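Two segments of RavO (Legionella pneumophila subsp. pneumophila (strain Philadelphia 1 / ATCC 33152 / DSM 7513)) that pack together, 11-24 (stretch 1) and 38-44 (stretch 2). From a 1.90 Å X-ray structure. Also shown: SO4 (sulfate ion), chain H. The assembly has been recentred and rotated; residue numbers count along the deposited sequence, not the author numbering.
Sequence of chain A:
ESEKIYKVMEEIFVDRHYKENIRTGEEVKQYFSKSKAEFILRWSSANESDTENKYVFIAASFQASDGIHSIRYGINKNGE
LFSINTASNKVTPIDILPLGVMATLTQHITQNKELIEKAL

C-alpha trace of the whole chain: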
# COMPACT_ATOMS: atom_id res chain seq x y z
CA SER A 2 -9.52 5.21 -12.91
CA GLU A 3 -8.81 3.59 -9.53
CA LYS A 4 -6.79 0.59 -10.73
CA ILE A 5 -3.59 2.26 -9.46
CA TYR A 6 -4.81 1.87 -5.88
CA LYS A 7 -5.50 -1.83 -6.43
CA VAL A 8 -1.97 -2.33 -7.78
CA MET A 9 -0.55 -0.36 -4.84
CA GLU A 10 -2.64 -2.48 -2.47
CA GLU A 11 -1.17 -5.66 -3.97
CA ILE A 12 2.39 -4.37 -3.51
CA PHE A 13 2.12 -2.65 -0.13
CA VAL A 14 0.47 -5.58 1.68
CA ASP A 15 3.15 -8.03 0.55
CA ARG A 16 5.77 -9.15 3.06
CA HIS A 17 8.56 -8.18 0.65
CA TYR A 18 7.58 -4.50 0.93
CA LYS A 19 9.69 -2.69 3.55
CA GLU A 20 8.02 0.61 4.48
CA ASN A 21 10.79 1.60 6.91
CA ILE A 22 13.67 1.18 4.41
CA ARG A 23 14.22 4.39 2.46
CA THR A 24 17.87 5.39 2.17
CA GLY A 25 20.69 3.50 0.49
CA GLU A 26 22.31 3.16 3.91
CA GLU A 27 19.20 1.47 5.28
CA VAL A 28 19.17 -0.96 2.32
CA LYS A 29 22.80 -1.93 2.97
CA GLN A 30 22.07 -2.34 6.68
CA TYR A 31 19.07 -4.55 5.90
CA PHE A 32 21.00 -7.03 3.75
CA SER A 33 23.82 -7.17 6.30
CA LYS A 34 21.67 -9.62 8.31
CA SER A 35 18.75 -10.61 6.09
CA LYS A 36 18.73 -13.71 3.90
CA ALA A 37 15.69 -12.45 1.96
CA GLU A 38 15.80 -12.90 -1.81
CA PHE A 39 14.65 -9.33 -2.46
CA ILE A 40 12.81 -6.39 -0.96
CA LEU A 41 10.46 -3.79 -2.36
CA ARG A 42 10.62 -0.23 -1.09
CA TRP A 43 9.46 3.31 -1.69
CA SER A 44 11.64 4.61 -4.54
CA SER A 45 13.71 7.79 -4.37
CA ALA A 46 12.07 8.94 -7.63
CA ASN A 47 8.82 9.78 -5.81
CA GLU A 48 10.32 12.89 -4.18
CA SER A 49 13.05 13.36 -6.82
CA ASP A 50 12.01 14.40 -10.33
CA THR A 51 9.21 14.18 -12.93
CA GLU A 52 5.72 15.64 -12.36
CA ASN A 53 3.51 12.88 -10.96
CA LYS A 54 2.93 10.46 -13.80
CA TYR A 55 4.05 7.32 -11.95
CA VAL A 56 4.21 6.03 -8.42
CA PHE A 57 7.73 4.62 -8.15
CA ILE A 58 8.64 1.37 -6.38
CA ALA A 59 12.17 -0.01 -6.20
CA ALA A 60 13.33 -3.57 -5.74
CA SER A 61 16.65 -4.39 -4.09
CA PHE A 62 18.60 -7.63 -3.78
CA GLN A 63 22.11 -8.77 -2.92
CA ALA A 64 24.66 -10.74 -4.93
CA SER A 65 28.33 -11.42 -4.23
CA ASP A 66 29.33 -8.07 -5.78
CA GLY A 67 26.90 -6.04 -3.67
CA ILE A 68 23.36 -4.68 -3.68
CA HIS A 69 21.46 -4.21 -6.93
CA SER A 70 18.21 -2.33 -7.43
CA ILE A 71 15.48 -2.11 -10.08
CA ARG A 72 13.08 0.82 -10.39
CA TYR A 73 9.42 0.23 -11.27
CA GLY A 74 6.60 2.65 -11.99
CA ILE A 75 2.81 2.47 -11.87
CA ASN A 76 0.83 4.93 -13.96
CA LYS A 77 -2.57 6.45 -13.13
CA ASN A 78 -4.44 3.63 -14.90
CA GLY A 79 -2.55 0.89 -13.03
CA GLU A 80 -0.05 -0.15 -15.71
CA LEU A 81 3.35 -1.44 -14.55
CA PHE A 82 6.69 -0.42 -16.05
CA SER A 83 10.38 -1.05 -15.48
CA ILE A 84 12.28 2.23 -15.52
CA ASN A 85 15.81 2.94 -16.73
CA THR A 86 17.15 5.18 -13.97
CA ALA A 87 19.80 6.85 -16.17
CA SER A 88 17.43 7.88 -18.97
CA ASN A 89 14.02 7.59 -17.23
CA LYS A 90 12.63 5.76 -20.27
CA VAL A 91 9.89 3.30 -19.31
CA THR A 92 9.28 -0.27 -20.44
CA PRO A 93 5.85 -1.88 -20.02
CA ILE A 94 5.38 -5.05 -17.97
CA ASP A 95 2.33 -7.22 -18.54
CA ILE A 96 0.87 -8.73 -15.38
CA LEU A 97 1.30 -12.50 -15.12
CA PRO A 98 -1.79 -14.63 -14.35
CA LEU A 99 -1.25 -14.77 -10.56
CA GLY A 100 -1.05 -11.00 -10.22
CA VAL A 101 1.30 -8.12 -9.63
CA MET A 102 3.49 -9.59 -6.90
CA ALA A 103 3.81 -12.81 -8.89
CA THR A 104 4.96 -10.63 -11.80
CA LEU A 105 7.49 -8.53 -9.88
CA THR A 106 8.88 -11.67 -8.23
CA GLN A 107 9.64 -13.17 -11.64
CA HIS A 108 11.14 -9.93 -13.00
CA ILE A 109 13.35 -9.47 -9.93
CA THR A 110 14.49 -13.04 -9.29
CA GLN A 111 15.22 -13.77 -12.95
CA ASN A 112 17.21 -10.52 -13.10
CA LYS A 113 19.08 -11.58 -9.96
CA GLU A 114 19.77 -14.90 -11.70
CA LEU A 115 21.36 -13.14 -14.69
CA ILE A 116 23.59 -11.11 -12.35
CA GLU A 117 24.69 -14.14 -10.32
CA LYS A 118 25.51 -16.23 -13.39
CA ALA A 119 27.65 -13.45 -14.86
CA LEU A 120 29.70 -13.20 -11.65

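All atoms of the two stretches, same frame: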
# COMPACT_ATOMS: atom_id res chain seq x y z
N GLU A 11 -1.82 -4.37 -3.78
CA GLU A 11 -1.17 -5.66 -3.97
C GLU A 11 0.29 -5.60 -3.55
O GLU A 11 0.81 -6.55 -2.96
CB GLU A 11 -1.29 -6.09 -5.43
CG GLU A 11 -2.27 -7.23 -5.66
CD GLU A 11 -2.42 -7.60 -7.13
OE1 GLU A 11 -3.03 -6.81 -7.88
OE2 GLU A 11 -1.93 -8.67 -7.53
N ILE A 12 0.97 -4.49 -3.84
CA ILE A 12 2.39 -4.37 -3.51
C ILE A 12 2.58 -4.10 -2.02
O ILE A 12 3.38 -4.77 -1.35
CB ILE A 12 3.04 -3.26 -4.36
CG1 ILE A 12 3.02 -3.64 -5.84
CG2 ILE A 12 4.49 -2.99 -3.91
CD1 ILE A 12 3.63 -2.59 -6.74
N PHE A 13 1.83 -3.14 -1.47
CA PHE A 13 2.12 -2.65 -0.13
C PHE A 13 1.72 -3.64 0.96
O PHE A 13 2.24 -3.55 2.08
CB PHE A 13 1.43 -1.31 0.11
CG PHE A 13 2.01 -0.19 -0.71
CD1 PHE A 13 3.31 -0.24 -1.18
CD2 PHE A 13 1.24 0.93 -1.01
CE1 PHE A 13 3.84 0.79 -1.93
CE2 PHE A 13 1.76 1.97 -1.76
CZ PHE A 13 3.06 1.91 -2.22
N VAL A 14 0.81 -4.57 0.68
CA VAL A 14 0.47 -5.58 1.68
C VAL A 14 1.43 -6.75 1.68
O VAL A 14 1.39 -7.58 2.61
CB VAL A 14 -0.96 -6.15 1.52
CG1 VAL A 14 -1.99 -5.03 1.41
CG2 VAL A 14 -1.03 -7.05 0.29
N ASP A 15 2.30 -6.86 0.68
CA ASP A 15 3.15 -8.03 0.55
C ASP A 15 4.31 -7.95 1.53
O ASP A 15 4.82 -6.87 1.83
CB ASP A 15 3.68 -8.15 -0.88
CG ASP A 15 4.43 -9.44 -1.12
OD1 ASP A 15 3.80 -10.43 -1.54
OD2 ASP A 15 5.65 -9.48 -0.87
N ARG A 16 4.71 -9.11 2.05
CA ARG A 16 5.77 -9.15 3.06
C ARG A 16 7.10 -8.64 2.53
O ARG A 16 7.95 -8.21 3.33
CB ARG A 16 5.93 -10.56 3.62
CG ARG A 16 6.33 -11.61 2.59
CD ARG A 16 6.47 -12.98 3.25
NE ARG A 16 7.01 -13.98 2.33
CZ ARG A 16 8.31 -14.17 2.12
NH1 ARG A 16 9.20 -13.43 2.77
NH2 ARG A 16 8.71 -15.10 1.27
N HIS A 17 7.32 -8.69 1.21
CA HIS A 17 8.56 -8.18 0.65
C HIS A 17 8.66 -6.66 0.72
O HIS A 17 9.77 -6.13 0.63
CB HIS A 17 8.73 -8.62 -0.80
CG HIS A 17 8.97 -10.09 -0.97
ND1 HIS A 17 7.95 -11.00 -1.12
CD2 HIS A 17 10.12 -10.81 -1.01
CE1 HIS A 17 8.45 -12.21 -1.25
NE2 HIS A 17 9.77 -12.12 -1.19
N TYR A 18 7.54 -5.96 0.88
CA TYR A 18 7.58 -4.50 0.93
C TYR A 18 8.03 -4.02 2.30
O TYR A 18 7.43 -4.38 3.32
CB TYR A 18 6.22 -3.89 0.59
CG TYR A 18 6.31 -2.39 0.44
CD1 TYR A 18 6.87 -1.83 -0.70
CD2 TYR A 18 5.88 -1.55 1.45
CE1 TYR A 18 6.98 -0.46 -0.83
CE2 TYR A 18 5.99 -0.18 1.33
CZ TYR A 18 6.54 0.36 0.18
OH TYR A 18 6.65 1.73 0.04
N LYS A 19 9.07 -3.18 2.32
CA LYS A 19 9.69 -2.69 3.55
C LYS A 19 9.44 -1.18 3.66
O LYS A 19 10.19 -0.39 3.09
CB LYS A 19 11.18 -2.99 3.56
CG LYS A 19 11.51 -4.45 3.31
CD LYS A 19 10.96 -5.32 4.43
CE LYS A 19 11.20 -6.79 4.15
NZ LYS A 19 10.78 -7.64 5.29
N GLU A 20 8.39 -0.80 4.40
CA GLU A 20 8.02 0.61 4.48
C GLU A 20 9.03 1.45 5.26
O GLU A 20 9.05 2.67 5.09
CB GLU A 20 6.63 0.77 5.11
CG GLU A 20 6.53 0.33 6.56
CD GLU A 20 6.09 -1.11 6.70
OE1 GLU A 20 6.37 -1.92 5.78
OE2 GLU A 20 5.44 -1.44 7.72
N ASN A 21 9.86 0.84 6.10
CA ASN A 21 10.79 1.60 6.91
C ASN A 21 12.20 1.63 6.32
O ASN A 21 13.13 2.08 7.00
CB ASN A 21 10.83 1.04 8.34
CG ASN A 21 9.50 1.19 9.05
OD1 ASN A 21 8.98 0.22 9.62
ND2 ASN A 21 8.94 2.39 9.03
N ILE A 22 12.37 1.19 5.08
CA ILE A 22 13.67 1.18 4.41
C ILE A 22 13.60 2.21 3.29
O ILE A 22 12.94 1.98 2.27
CB ILE A 22 14.04 -0.21 3.88
CG1 ILE A 22 14.17 -1.20 5.04
CG2 ILE A 22 15.34 -0.15 3.10
CD1 ILE A 22 14.63 -2.57 4.61
N ARG A 23 14.27 3.34 3.47
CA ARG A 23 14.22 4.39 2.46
C ARG A 23 15.56 4.82 1.86
O ARG A 23 15.65 5.04 0.65
CB ARG A 23 13.49 5.62 3.01
CG ARG A 23 12.08 5.34 3.49
CD ARG A 23 11.13 5.11 2.33
NE ARG A 23 9.95 5.97 2.41
CZ ARG A 23 9.98 7.30 2.32
NH1 ARG A 23 11.13 7.92 2.13
NH2 ARG A 23 8.86 8.00 2.41
N THR A 24 16.59 4.94 2.69
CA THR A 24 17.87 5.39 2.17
C THR A 24 18.71 4.21 1.68
O THR A 24 18.44 3.05 2.01
CB THR A 24 18.64 6.15 3.25
OG1 THR A 24 18.98 5.24 4.31
CG2 THR A 24 17.78 7.28 3.81
N GLU A 38 15.38 -12.91 -0.41
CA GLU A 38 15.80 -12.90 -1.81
C GLU A 38 15.72 -11.50 -2.41
O GLU A 38 16.56 -11.13 -3.23
CB GLU A 38 14.97 -13.89 -2.63
CG GLU A 38 15.37 -15.35 -2.45
CD GLU A 38 16.81 -15.63 -2.86
OE1 GLU A 38 17.29 -15.04 -3.85
OE2 GLU A 38 17.47 -16.46 -2.18
N PHE A 39 14.72 -10.72 -2.02
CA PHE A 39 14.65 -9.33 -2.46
C PHE A 39 13.72 -8.57 -1.53
O PHE A 39 12.97 -9.17 -0.76
CB PHE A 39 14.16 -9.21 -3.92
CG PHE A 39 12.71 -9.58 -4.12
CD1 PHE A 39 12.35 -10.90 -4.35
CD2 PHE A 39 11.72 -8.61 -4.09
CE1 PHE A 39 11.01 -11.24 -4.55
CE2 PHE A 39 10.38 -8.94 -4.28
CZ PHE A 39 10.03 -10.26 -4.51
N ILE A 40 13.81 -7.24 -1.60
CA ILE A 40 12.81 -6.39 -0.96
C ILE A 40 12.23 -5.44 -2.00
O ILE A 40 12.83 -5.17 -3.04
CB ILE A 40 13.39 -5.59 0.22
CG1 ILE A 40 14.50 -4.64 -0.26
CG2 ILE A 40 13.85 -6.53 1.29
CD1 ILE A 40 15.04 -3.71 0.83
N LEU A 41 11.05 -4.93 -1.68
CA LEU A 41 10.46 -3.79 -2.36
C LEU A 41 10.43 -2.61 -1.39
O LEU A 41 10.35 -2.79 -0.17
CB LEU A 41 9.05 -4.11 -2.85
CG LEU A 41 8.98 -5.25 -3.87
CD1 LEU A 41 7.55 -5.64 -4.14
CD2 LEU A 41 9.66 -4.83 -5.15
N ARG A 42 10.50 -1.40 -1.95
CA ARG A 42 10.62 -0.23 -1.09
C ARG A 42 10.13 0.98 -1.85
O ARG A 42 10.00 0.97 -3.08
CB ARG A 42 12.07 -0.01 -0.63
CG ARG A 42 13.07 0.02 -1.77
CD ARG A 42 14.49 0.19 -1.27
NE ARG A 42 15.46 0.17 -2.35
CZ ARG A 42 15.71 1.20 -3.14
NH1 ARG A 42 15.05 2.34 -2.97
NH2 ARG A 42 16.63 1.10 -4.10
N TRP A 43 9.87 2.04 -1.09
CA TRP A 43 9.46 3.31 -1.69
C TRP A 43 10.66 3.95 -2.40
O TRP A 43 11.69 4.22 -1.77
CB TRP A 43 8.90 4.22 -0.59
CG TRP A 43 8.23 5.48 -1.05
CD1 TRP A 43 8.76 6.74 -1.02
CD2 TRP A 43 6.89 5.63 -1.55
NE1 TRP A 43 7.85 7.65 -1.48
CE2 TRP A 43 6.69 7.00 -1.82
CE3 TRP A 43 5.85 4.73 -1.81
CZ2 TRP A 43 5.49 7.49 -2.33
CZ3 TRP A 43 4.66 5.23 -2.32
CH2 TRP A 43 4.49 6.59 -2.57
N SER A 44 10.53 4.16 -3.70
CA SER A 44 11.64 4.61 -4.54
C SER A 44 11.97 6.08 -4.31
O SER A 44 11.09 6.90 -4.02
CB SER A 44 11.31 4.38 -6.02
OG SER A 44 12.19 5.11 -6.86
S SO4 H . 12.25 -14.31 0.43
O1 SO4 H . 11.95 -14.10 1.85
O2 SO4 H . 13.54 -14.99 0.29
O3 SO4 H . 12.30 -13.02 -0.25
O4 SO4 H . 11.21 -15.14 -0.17
O HOH W 1 10.22 1.97 1.67
O HOH W 2 13.81 3.17 -0.38

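The end of a helix and the looping segment that follows it (stretch 1) lie against a short strand (stretch 2), and together they bury 722 Å² of surface. The two backbones meet most closely at Tyr 18 and Leu 41, whose CA atoms are 4.4 Å apart in a single beta bridge. Two hydrogen bonds fasten it: Leu 41 N donates to His 17 O (2.9 Å) and Lys 19 N to Leu 41 O (2.8 Å), both nearly straight. So close an approach also brings Tyr 18 CA to 3.4 Å from Leu 41 O, a CA-H...O contact.

Around this bridge the side chains interlock. Leu 41 packs against both Ile 12 and the tyrosine: its CD1 reaches Ile 12 CG2 at 4.1 Å, while its CB lies 3.8 Å from Tyr 18 CD1. The Tyr 18 ring extends along the strand, with CE1 3.6 Å from Arg 42 C and OH 3.4 Å from Trp 43 CB. The indole of Trp 43, which has the largest area covered in this contact, then fills the space beyond. The tyrosine hydroxyl and Phe 13 CZ both meet it at its edge, the latter 3.7 Å from Trp 43 CZ3, and the guanidinium of Arg 23 folds back to lay one face near the indole, with CZ 3.6 Å from Trp 43 CD1. That arginine is poorly ordered, so its packing is less well defined.

Ile 40 occupies a separate apolar pocket, where its CG2 touches Lys 19 CG (3.7 Å) and its CD1 touches Ile 22 CD1 (4.0 Å). The lysine contributes its aliphatic stem here, and its amino end leads away.

Farther along, the rings of His 17 and Phe 39 form an offset stack, with planes 4° from parallel and centroids 4.2 Å apart. Asp 15 OD2 steadies the histidine by accepting from both His 17 N and His 17 ND1, each at 2.8 Å. This leaves NE2 to face a sulfate, probably from the crystallisation liquor, through weak hydrogen bonds. The ion joins the stretches, accepting also from Arg 16 NH1 to O1 (3.0 Å) and from Glu 38 N to O2 (2.9 Å).

Where the backbones diverge, water fills the gap. Water 1 accepts from Trp 43 N and lies 2.8 Å from each of Trp 43 N, Lys 19 O and Ile 22 O, bridging the Lys 19 to Ile 22 turn to the strand. Water 2 similarly links Arg 23 O (2.8 Å) with Trp 43 O (2.7 Å) and accepts from Arg 42 NH1 (3.0 Å).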